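Local coordinates for ferrous iron uptake transporter protein B (Streptococcus thermophilus, PDB 3TAH), which is probably a transporter in GTP-driven ferrous iron uptake, here as its cytosolic piece with the GTP-binding and helical domains, at residues L77-D82 with P194-R199; Q102-E105 with P109-I112; A7-P12 with K70-Y75; I203-F206 with L211-A214. The protein carries 1 engineered substitution. All coordinates share one frame; numbering follows the deposited sequence. Where two conformers were deposited one is given.

Interaction 1: residues L77-D82 with P194-R199; sequences LSQRAD and PQRSAR
The Gln79 amide reaches across to Pro194 and Arg196, linking the P-loop GTPase domain to the helical domain of FeoB at the protein surface. Gln79 is the first residue to leave helical geometry after helix 67-77, with a positive phi of 61°. Its CG stands anti to the carbonyl carbon (chi1 -44°), and beyond CG the chain runs extended, carrying the amide outward toward Pro194 and the type I turn 195-198 that follows it. There the two halves of the amide part company. OE1 meets the CB-CG edge of the proline ring, 3.7 Å from Pro194 CG, whereas NE2 rests 3.7 Å from Arg196 CD. Arg196 leaves its backbone with CG anti to N and bends at chi3, which places NE2 at the edge of the guanidinium group and near its plane, the amide plane itself being turned 49° away. No direct hydrogen bond spans the two segments; the amide's oxygen and nitrogen each rest against a carbon, in van der Waals contact. A water lies between Leu77 O, to which it gives a weak bond, and Ser197 OG at the helix N-cap position. Arg196 finds its polar partner beyond the contact, where NH1 donates to Gly107 O.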
loop_
_atom_site.group_PDB
_atom_site.type_symbol
_atom_site.label_atom_id
_atom_site.label_comp_id
_atom_site.label_asym_id
_atom_site.label_seq_id
_atom_site.Cartn_x
_atom_site.Cartn_y
_atom_site.Cartn_z
ATOM N N LEU A 77 -2.899 -8.669 -4.059
ATOM C CA LEU A 77 -4.272 -9.183 -4.021
ATOM C C LEU A 77 -4.347 -10.716 -4.009
ATOM O O LEU A 77 -5.403 -11.266 -3.730
ATOM C CB LEU A 77 -5.092 -8.633 -5.189
ATOM C CG LEU A 77 -5.826 -7.326 -4.887
ATOM C CD1 LEU A 77 -4.921 -6.338 -4.160
ATOM C CD2 LEU A 77 -6.412 -6.716 -6.157
ATOM N N SER A 78 -3.242 -11.403 -4.298
ATOM C CA SER A 78 -3.205 -12.884 -4.297
ATOM C C SER A 78 -3.215 -13.471 -2.883
ATOM O O SER A 78 -3.355 -14.683 -2.713
ATOM C CB SER A 78 -1.969 -13.410 -5.042
ATOM O OG SER A 78 -0.776 -13.306 -4.267
ATOM N N GLN A 79 -3.035 -12.621 -1.873
ATOM C CA GLN A 79 -2.998 -13.030 -0.483
ATOM C C GLN A 79 -1.849 -14.030 -0.182
ATOM O O GLN A 79 -1.982 -14.863 0.705
ATOM C CB GLN A 79 -4.371 -13.575 -0.030
ATOM C CG GLN A 79 -5.582 -12.731 -0.502
ATOM C CD GLN A 79 -6.874 -13.061 0.240
ATOM O OE1 GLN A 79 -7.874 -13.490 -0.365
ATOM N NE2 GLN A 79 -6.857 -12.874 1.557
ATOM N N ARG A 80 -0.735 -13.937 -0.914
ATOM C CA ARG A 80 0.466 -14.738 -0.645
ATOM C C ARG A 80 1.400 -14.032 0.346
ATOM O O ARG A 80 2.181 -14.689 1.029
ATOM C CB ARG A 80 1.246 -15.033 -1.927
ATOM N N ALA A 81 1.336 -12.703 0.416
ATOM C CA ALA A 81 2.125 -11.952 1.385
ATOM C C ALA A 81 1.476 -11.941 2.771
ATOM O O ALA A 81 0.272 -11.710 2.901
ATOM C CB ALA A 81 2.322 -10.517 0.893
ATOM N N ASP A 82 2.272 -12.188 3.806
ATOM C CA ASP A 82 1.830 -12.093 5.179
ATOM C C ASP A 82 1.839 -10.652 5.665
ATOM O O ASP A 82 1.011 -10.296 6.477
ATOM C CB ASP A 82 2.719 -12.942 6.084
ATOM C CG ASP A 82 2.656 -14.419 5.726
ATOM O OD1 ASP A 82 1.593 -15.020 5.928
ATOM O OD2 ASP A 82 3.658 -14.963 5.240
ATOM N N PRO A 194 -13.124 -11.089 -1.765
ATOM C CA PRO A 194 -12.839 -11.397 -0.363
ATOM C C PRO A 194 -13.115 -10.212 0.565
ATOM O O PRO A 194 -12.903 -9.053 0.177
ATOM C CB PRO A 194 -11.340 -11.733 -0.360
ATOM C CG PRO A 194 -10.994 -12.024 -1.801
ATOM C CD PRO A 194 -11.919 -11.165 -2.606
ATOM N N GLN A 195 -13.590 -10.505 1.776
ATOM C CA GLN A 195 -13.796 -9.467 2.791
ATOM C C GLN A 195 -12.523 -8.649 3.048
ATOM O O GLN A 195 -12.597 -7.429 3.168
ATOM C CB GLN A 195 -14.349 -10.050 4.100
ATOM C CG GLN A 195 -15.848 -10.417 4.014
ATOM C CD GLN A 195 -16.743 -9.198 4.079
ATOM O OE1 GLN A 195 -17.237 -8.683 3.048
ATOM N NE2 GLN A 195 -16.947 -8.710 5.291
ATOM N N ARG A 196 -11.361 -9.301 3.105
ATOM C CA ARG A 196 -10.113 -8.610 3.456
ATOM C C ARG A 196 -9.760 -7.459 2.512
ATOM O O ARG A 196 -9.293 -6.407 2.956
ATOM C CB ARG A 196 -8.945 -9.602 3.501
ATOM C CG ARG A 196 -7.572 -8.978 3.785
ATOM C CD ARG A 196 -6.502 -10.068 3.957
ATOM N NE ARG A 196 -6.779 -10.928 5.112
ATOM C CZ ARG A 196 -6.538 -10.636 6.391
ATOM N NH1 ARG A 196 -5.993 -9.477 6.764
ATOM N NH2 ARG A 196 -6.858 -11.535 7.324
ATOM N N SER A 197 -9.969 -7.686 1.218
ATOM C CA SER A 197 -9.601 -6.754 0.167
ATOM C C SER A 197 -10.815 -6.044 -0.419
ATOM O O SER A 197 -10.685 -5.316 -1.416
ATOM C CB SER A 197 -8.825 -7.497 -0.934
ATOM O OG SER A 197 -9.514 -8.656 -1.385
ATOM N N ALA A 198 -11.986 -6.227 0.198
ATOM C CA ALA A 198 -13.242 -5.706 -0.358
ATOM C C ALA A 198 -13.169 -4.206 -0.591
ATOM O O ALA A 198 -13.628 -3.727 -1.623
ATOM C CB ALA A 198 -14.441 -6.042 0.523
ATOM N N ARG A 199 -12.576 -3.480 0.351
ATOM C CA ARG A 199 -12.452 -2.024 0.238
ATOM C C ARG A 199 -11.572 -1.601 -0.948
ATOM O O ARG A 199 -11.901 -0.628 -1.637
ATOM C CB ARG A 199 -11.940 -1.430 1.549
ATOM C CG ARG A 199 -12.011 0.067 1.601
ATOM C CD ARG A 199 -11.705 0.566 3.005
ATOM N NE ARG A 199 -11.581 2.012 2.985
ATOM C CZ ARG A 199 -12.579 2.886 3.087
ATOM N NH1 ARG A 199 -13.847 2.510 3.243
ATOM N NH2 ARG A 199 -12.301 4.185 3.033
HETATM O O HOH W 1 -7.599 -10.307 -1.234
#

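Interaction 2: residues Q102-E105 with P109-I112; sequences QLIE and PVTI
Val110 CG2 presses into the backbone of the helix between Leu103 and Ile104, 3.8 Å from Ile104 N and 3.9 Å from Leu103 C. This one methyl carries the contact from the strand side. Two side chains flank it: Leu103 CB stands 4.0 Å from Val110 CG2, and Ile104 CG1 is 4.1 Å from the same carbon, with the isoleucine and valine side chains crossing at about a right angle. With Val110 CG1 anti to the backbone N (chi1 168°), CG2 is the branch left to face the helix. The pairing belongs to a beta-alpha-beta crossover, in which helix 93-105 connects the neighbouring parallel strands 83-89 and 110-115 of the GTPase sheet and packs on them; Asn86 of strand 83-89 touches both Leu103 and Val110. All three residues of this tight patch are buried and apolar in their side chains. The packing is looser toward the connecting loop, where Pro109 is partly exposed and directs its CB away from the helix. On the other flank of the helix Glu105 also points away from the strand, and its carboxylate is engaged by Arg249 NH1 and Tyr174 OH instead.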
loop_
_atom_site.group_PDB
_atom_site.type_symbol
_atom_site.label_atom_id
_atom_site.label_comp_id
_atom_site.label_asym_id
_atom_site.label_seq_id
_atom_site.Cartn_x
_atom_site.Cartn_y
_atom_site.Cartn_z
ATOM N N GLN A 102 -3.104 3.191 -0.535
ATOM C CA GLN A 102 -3.561 2.090 -1.364
ATOM C C GLN A 102 -3.092 0.729 -0.873
ATOM O O GLN A 102 -3.832 -0.250 -0.964
ATOM C CB GLN A 102 -3.109 2.304 -2.806
ATOM C CG GLN A 102 -3.652 3.569 -3.447
ATOM C CD GLN A 102 -3.013 3.823 -4.784
ATOM O OE1 GLN A 102 -3.065 2.961 -5.655
ATOM N NE2 GLN A 102 -2.391 4.991 -4.955
ATOM N N LEU A 103 -1.863 0.677 -0.361
ATOM C CA LEU A 103 -1.329 -0.546 0.248
ATOM C C LEU A 103 -2.161 -0.982 1.462
ATOM O O LEU A 103 -2.483 -2.168 1.593
ATOM C CB LEU A 103 0.141 -0.372 0.627
ATOM C CG LEU A 103 1.110 -0.088 -0.534
ATOM C CD1 LEU A 103 2.502 0.285 0.004
ATOM C CD2 LEU A 103 1.205 -1.263 -1.533
ATOM N N ILE A 104 -2.525 -0.033 2.332
ATOM C CA ILE A 104 -3.340 -0.348 3.510
ATOM C C ILE A 104 -4.655 -0.990 3.070
ATOM O O ILE A 104 -5.126 -1.951 3.673
ATOM C CB ILE A 104 -3.590 0.912 4.392
ATOM C CG1 ILE A 104 -2.264 1.420 4.992
ATOM C CG2 ILE A 104 -4.594 0.600 5.520
ATOM C CD1 ILE A 104 -2.315 2.810 5.667
ATOM N N GLU A 105 -5.240 -0.453 2.004
ATOM C CA GLU A 105 -6.539 -0.899 1.506
ATOM C C GLU A 105 -6.546 -2.341 0.963
ATOM O O GLU A 105 -7.607 -2.955 0.875
ATOM C CB GLU A 105 -7.041 0.085 0.454
ATOM C CG GLU A 105 -7.402 1.427 1.104
ATOM C CD GLU A 105 -7.510 2.586 0.141
ATOM O OE1 GLU A 105 -7.206 2.429 -1.064
ATOM O OE2 GLU A 105 -7.911 3.671 0.609
ATOM N N PRO A 109 -1.562 -6.308 6.313
ATOM C CA PRO A 109 -1.046 -5.281 7.246
ATOM C C PRO A 109 0.264 -4.649 6.815
ATOM O O PRO A 109 1.198 -5.365 6.432
ATOM C CB PRO A 109 -0.874 -6.055 8.553
ATOM C CG PRO A 109 -1.966 -7.032 8.471
ATOM C CD PRO A 109 -1.938 -7.524 7.063
ATOM N N VAL A 110 0.293 -3.322 6.871
ATOM C CA VAL A 110 1.431 -2.518 6.451
ATOM C C VAL A 110 2.284 -2.109 7.647
ATOM O O VAL A 110 1.739 -1.753 8.693
ATOM C CB VAL A 110 0.931 -1.256 5.694
ATOM C CG1 VAL A 110 2.042 -0.248 5.486
ATOM C CG2 VAL A 110 0.285 -1.683 4.367
ATOM N N THR A 111 3.612 -2.190 7.480
ATOM C CA THR A 111 4.606 -1.648 8.405
ATOM C C THR A 111 5.466 -0.693 7.552
ATOM O O THR A 111 5.870 -1.056 6.448
ATOM C CB THR A 111 5.481 -2.749 9.015
ATOM O OG1 THR A 111 4.683 -3.585 9.866
ATOM C CG2 THR A 111 6.643 -2.149 9.815
ATOM N N ILE A 112 5.740 0.513 8.044
ATOM C CA ILE A 112 6.483 1.510 7.257
ATOM C C ILE A 112 7.930 1.618 7.723
ATOM O O ILE A 112 8.156 1.776 8.919
ATOM C CB ILE A 112 5.829 2.909 7.324
ATOM C CG1 ILE A 112 4.486 2.934 6.577
ATOM C CG2 ILE A 112 6.766 3.978 6.749
ATOM C CD1 ILE A 112 3.713 4.286 6.732
#

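Interaction 3: residues A7-P12 with K70-Y75; sequences ALIGNP and KVARDY
Strand 4-10 of the P-loop GTPase fold, which leads straight into the phosphate-binding loop, packs through Ala7 and Ile9 on helix 67-77. The alternation of the strand sends these two side chains to the helix while Leu8 goes to the opposite face of the sheet. Ala7 CB meets the Tyr75 ring at its edge, near the ring plane and 3.8 Å from CE2. Two residues on, Ile9 CD1 touches Ala72 CB at 3.7 Å. The isoleucine reaches that far because CG1 runs anti to the backbone N (chi1 -172°) and the chain stays extended to CD1, at the price of CG2 sitting between N and the carbonyl carbon. Residues 10-12 turn away from the helix toward the nucleotide, and the bound methylanthraniloyl-GDP touches Asn11 and Pro12, whereas the Ile9 side chain does not reach it. On the outer side of the helix Lys70 NZ forms a salt bridge with Asp74 OD2 (2.8 Å), using the syn lone pair of OD2. The two segments thus meet only through buried apolar groups, without a hydrogen bond across, so shape and burial rather than polar pairing hold the helix against the strand entering the nucleotide site.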
loop_
_atom_site.group_PDB
_atom_site.type_symbol
_atom_site.label_atom_id
_atom_site.label_comp_id
_atom_site.label_asym_id
_atom_site.label_seq_id
_atom_site.Cartn_x
_atom_site.Cartn_y
_atom_site.Cartn_z
ATOM N N ALA A 7 6.307 -8.551 1.747
ATOM C CA ALA A 7 6.367 -7.814 0.486
ATOM C C ALA A 7 6.995 -6.435 0.708
ATOM O O ALA A 7 6.441 -5.631 1.443
ATOM C CB ALA A 7 4.959 -7.664 -0.137
ATOM N N LEU A 8 8.131 -6.172 0.071
ATOM C CA LEU A 8 8.838 -4.890 0.162
ATOM C C LEU A 8 8.434 -4.011 -1.022
ATOM O O LEU A 8 8.619 -4.400 -2.174
ATOM C CB LEU A 8 10.347 -5.139 0.164
ATOM C CG LEU A 8 11.270 -3.963 0.438
ATOM C CD1 LEU A 8 11.181 -3.584 1.896
ATOM C CD2 LEU A 8 12.706 -4.300 0.059
ATOM N N ILE A 9 7.880 -2.830 -0.753
ATOM C CA ILE A 9 7.451 -1.941 -1.816
ATOM C C ILE A 9 7.522 -0.469 -1.403
ATOM O O ILE A 9 7.378 -0.109 -0.234
ATOM C CB ILE A 9 6.024 -2.336 -2.323
ATOM C CG1 ILE A 9 5.625 -1.543 -3.569
ATOM C CG2 ILE A 9 4.990 -2.167 -1.230
ATOM C CD1 ILE A 9 4.395 -2.125 -4.269
ATOM N N GLY A 10 7.757 0.381 -2.388
ATOM C CA GLY A 10 7.799 1.822 -2.173
ATOM C C GLY A 10 8.001 2.497 -3.512
ATOM O O GLY A 10 8.101 1.823 -4.550
ATOM N N ASN A 11 8.042 3.827 -3.482
ATOM C CA ASN A 11 8.300 4.622 -4.659
ATOM C C ASN A 11 9.722 4.364 -5.175
ATOM O O ASN A 11 10.619 3.995 -4.406
ATOM C CB ASN A 11 8.259 6.113 -4.344
ATOM C CG ASN A 11 6.882 6.661 -3.978
ATOM O OD1 ASN A 11 6.810 7.842 -3.648
ATOM N ND2 ASN A 11 5.815 5.863 -4.039
ATOM N N PRO A 12 9.934 4.585 -6.482
ATOM C CA PRO A 12 11.296 4.694 -7.003
ATOM C C PRO A 12 12.105 5.698 -6.208
ATOM O O PRO A 12 11.580 6.740 -5.787
ATOM C CB PRO A 12 11.082 5.216 -8.426
ATOM C CG PRO A 12 9.752 4.671 -8.801
ATOM C CD PRO A 12 8.937 4.758 -7.552
ATOM N N LYS A 70 0.925 -3.384 -12.253
ATOM C CA LYS A 70 0.071 -4.576 -12.342
ATOM C C LYS A 70 0.684 -5.750 -11.576
ATOM O O LYS A 70 -0.014 -6.459 -10.860
ATOM C CB LYS A 70 -0.222 -4.960 -13.805
ATOM C CG LYS A 70 -1.244 -6.086 -13.917
ATOM C CD LYS A 70 -1.712 -6.352 -15.350
ATOM C CE LYS A 70 -2.771 -7.438 -15.380
ATOM N NZ LYS A 70 -2.245 -8.762 -14.954
ATOM N N VAL A 71 1.988 -5.959 -11.731
ATOM C CA VAL A 71 2.676 -7.012 -10.984
ATOM C C VAL A 71 2.488 -6.812 -9.478
ATOM O O VAL A 71 2.149 -7.761 -8.767
ATOM C CB VAL A 71 4.179 -7.110 -11.376
ATOM C CG1 VAL A 71 5.056 -7.718 -10.252
ATOM C CG2 VAL A 71 4.289 -7.914 -12.676
ATOM N N ALA A 72 2.679 -5.586 -9.008
ATOM C CA ALA A 72 2.558 -5.307 -7.570
ATOM C C ALA A 72 1.136 -5.598 -7.089
ATOM O O ALA A 72 0.929 -6.299 -6.093
ATOM C CB ALA A 72 2.959 -3.881 -7.253
ATOM N N ARG A 73 0.149 -5.071 -7.808
ATOM C CA ARG A 73 -1.249 -5.280 -7.441
ATOM C C ARG A 73 -1.644 -6.757 -7.389
ATOM O O ARG A 73 -2.190 -7.215 -6.378
ATOM C CB ARG A 73 -2.172 -4.547 -8.413
ATOM C CG ARG A 73 -3.623 -4.613 -8.019
ATOM C CD ARG A 73 -4.538 -4.293 -9.162
ATOM N NE ARG A 73 -4.464 -2.899 -9.581
ATOM C CZ ARG A 73 -5.387 -2.273 -10.310
ATOM N NH1 ARG A 73 -6.485 -2.913 -10.716
ATOM N NH2 ARG A 73 -5.213 -0.999 -10.638
ATOM N N ASP A 74 -1.384 -7.489 -8.476
ATOM C CA ASP A 74 -1.758 -8.906 -8.562
ATOM C C ASP A 74 -1.132 -9.702 -7.424
ATOM O O ASP A 74 -1.787 -10.535 -6.799
ATOM C CB ASP A 74 -1.354 -9.533 -9.903
ATOM C CG ASP A 74 -2.128 -8.960 -11.083
ATOM O OD1 ASP A 74 -3.171 -8.294 -10.872
ATOM O OD2 ASP A 74 -1.698 -9.154 -12.234
ATOM N N TYR A 75 0.137 -9.439 -7.149
ATOM C CA TYR A 75 0.801 -10.128 -6.066
ATOM C C TYR A 75 0.143 -9.816 -4.725
ATOM O O TYR A 75 -0.173 -10.725 -3.951
ATOM C CB TYR A 75 2.272 -9.764 -6.006
ATOM C CG TYR A 75 2.919 -10.411 -4.825
ATOM C CD1 TYR A 75 3.236 -11.768 -4.846
ATOM C CD2 TYR A 75 3.198 -9.683 -3.673
ATOM C CE1 TYR A 75 3.825 -12.378 -3.746
ATOM C CE2 TYR A 75 3.781 -10.279 -2.586
ATOM C CZ TYR A 75 4.095 -11.622 -2.624
ATOM O OH TYR A 75 4.680 -12.207 -1.526
#

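Interaction 4: residues I203-F206 with L211-A214; sequences IKLF and LVEA
The Glu213 carboxylate, the one flat group in this contact, takes a water bond at OE2: the water donates to OE2 (2.8 Å) and also to Leu205 O (2.7 Å), tying the carboxylate to the neighbouring helix. Phe206 directs its CB away from 211-214, and its side chain packs among Leu178, Ile185, Ala241 and Val245. Helices 198-206 and 210-215 are consecutive helices joined by a short connection, in the FeoB cytosolic helical domain, and the two segments approach most closely at Lys204 and Val212. Val212 is the wedge, with one methyl for each of two partners. Its CG2 lies 3.7 Å from Lys204 CB, and its CG1 is 3.8 Å from Leu205 CD2; in both pairs the side chains cross at about a right angle. Val212 CG1 stands anti to the backbone N (chi1 166°), which splits the methyls between the two residues. Leu205 starts off beside the contact, but its end swings in, and CD2 also comes within 4.2 Å of Glu213 CG as the two chains slide past each other in opposite directions. Lys204 meets Val212 through CB and CG: the chain bends at chi2 and chi4, and NZ leaves to form a salt bridge with Glu207 OE1. The helix beginning at 210 has its own polar hold, since Val212 N donates to Asp209 OD2.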
loop_
_atom_site.group_PDB
_atom_site.type_symbol
_atom_site.label_atom_id
_atom_site.label_comp_id
_atom_site.label_asym_id
_atom_site.label_seq_id
_atom_site.Cartn_x
_atom_site.Cartn_y
_atom_site.Cartn_z
ATOM N N ILE A 203 -13.183 0.683 -3.967
ATOM C CA ILE A 203 -12.606 1.963 -4.379
ATOM C C ILE A 203 -12.207 1.916 -5.850
ATOM O O ILE A 203 -12.447 2.874 -6.587
ATOM C CB ILE A 203 -11.406 2.372 -3.503
ATOM C CG1 ILE A 203 -11.884 2.685 -2.091
ATOM C CG2 ILE A 203 -10.713 3.633 -4.090
ATOM C CD1 ILE A 203 -10.792 2.771 -1.072
ATOM N N LYS A 204 -11.592 0.813 -6.274
ATOM C CA LYS A 204 -11.245 0.633 -7.687
ATOM C C LYS A 204 -12.455 0.677 -8.611
ATOM O O LYS A 204 -12.399 1.260 -9.688
ATOM C CB LYS A 204 -10.488 -0.677 -7.890
ATOM C CG LYS A 204 -9.069 -0.620 -7.368
ATOM C CD LYS A 204 -8.144 -0.014 -8.385
ATOM C CE LYS A 204 -6.815 0.418 -7.791
ATOM N NZ LYS A 204 -6.984 1.616 -6.924
ATOM N N LEU A 205 -13.551 0.055 -8.193
ATOM C CA LEU A 205 -14.775 0.094 -8.976
ATOM C C LEU A 205 -15.335 1.505 -9.062
ATOM O O LEU A 205 -15.805 1.927 -10.131
ATOM C CB LEU A 205 -15.828 -0.844 -8.389
ATOM C CG LEU A 205 -15.515 -2.316 -8.683
ATOM C CD1 LEU A 205 -16.327 -3.214 -7.769
ATOM C CD2 LEU A 205 -15.754 -2.627 -10.158
ATOM N N PHE A 206 -15.272 2.222 -7.942
ATOM C CA PHE A 206 -15.768 3.587 -7.896
ATOM C C PHE A 206 -15.026 4.460 -8.911
ATOM O O PHE A 206 -15.649 5.238 -9.648
ATOM C CB PHE A 206 -15.642 4.193 -6.498
ATOM C CG PHE A 206 -16.116 5.622 -6.424
ATOM C CD1 PHE A 206 -17.468 5.913 -6.272
ATOM C CD2 PHE A 206 -15.217 6.678 -6.523
ATOM C CE1 PHE A 206 -17.913 7.242 -6.210
ATOM C CE2 PHE A 206 -15.651 8.013 -6.466
ATOM C CZ PHE A 206 -16.995 8.300 -6.308
ATOM N N LEU A 211 -8.935 -2.668 -15.073
ATOM C CA LEU A 211 -8.491 -4.029 -14.733
ATOM C C LEU A 211 -9.465 -4.759 -13.818
ATOM O O LEU A 211 -9.783 -5.925 -14.047
ATOM C CB LEU A 211 -7.106 -4.021 -14.084
ATOM C CG LEU A 211 -5.883 -3.760 -14.959
ATOM C CD1 LEU A 211 -4.660 -3.553 -14.072
ATOM C CD2 LEU A 211 -5.671 -4.915 -15.931
ATOM N N VAL A 212 -9.933 -4.074 -12.774
ATOM C CA VAL A 212 -10.902 -4.667 -11.846
ATOM C C VAL A 212 -12.210 -4.932 -12.585
ATOM O O VAL A 212 -12.811 -6.000 -12.417
ATOM C CB VAL A 212 -11.093 -3.811 -10.574
ATOM C CG1 VAL A 212 -12.330 -4.230 -9.795
ATOM C CG2 VAL A 212 -9.834 -3.894 -9.681
ATOM N N GLU A 213 -12.637 -3.989 -13.425
ATOM C CA GLU A 213 -13.895 -4.163 -14.179
ATOM C C GLU A 213 -13.854 -5.368 -15.116
ATOM O O GLU A 213 -14.827 -6.110 -15.238
ATOM C CB GLU A 213 -14.212 -2.907 -14.983
ATOM C CG GLU A 213 -14.615 -1.756 -14.100
ATOM C CD GLU A 213 -14.757 -0.451 -14.824
ATOM O OE1 GLU A 213 -14.297 -0.324 -15.974
ATOM O OE2 GLU A 213 -15.330 0.480 -14.232
ATOM N N ALA A 214 -12.718 -5.554 -15.775
ATOM C CA ALA A 214 -12.526 -6.696 -16.665
ATOM C C ALA A 214 -12.402 -8.014 -15.903
ATOM O O ALA A 214 -12.824 -9.039 -16.410
ATOM C CB ALA A 214 -11.299 -6.465 -17.542
HETATM O O HOH W 2 -17.014 0.506 -12.035
#

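Overall arrangement
Interactions 2 and 3 are buried, apolar contacts of helices with the same sheet, and they meet where Leu103 CD1 packs on Ile9 CG2. Interaction 4 is also largely buried, but it joins two helices of the helical domain and has a water-linked carboxylate at its exposed side. Interaction 1 lies at the surface and brings polar side chains together across the domain boundary. Helix 198-206 serves both interactions 1 and 4. Arg73, on the helix of interaction 3, packs on Lys204, Leu211 and Val212 of interaction 4, so this helix is a second bridge between domains. Ala81, two residues after Gln79, touches both Tyr75 and Ala7.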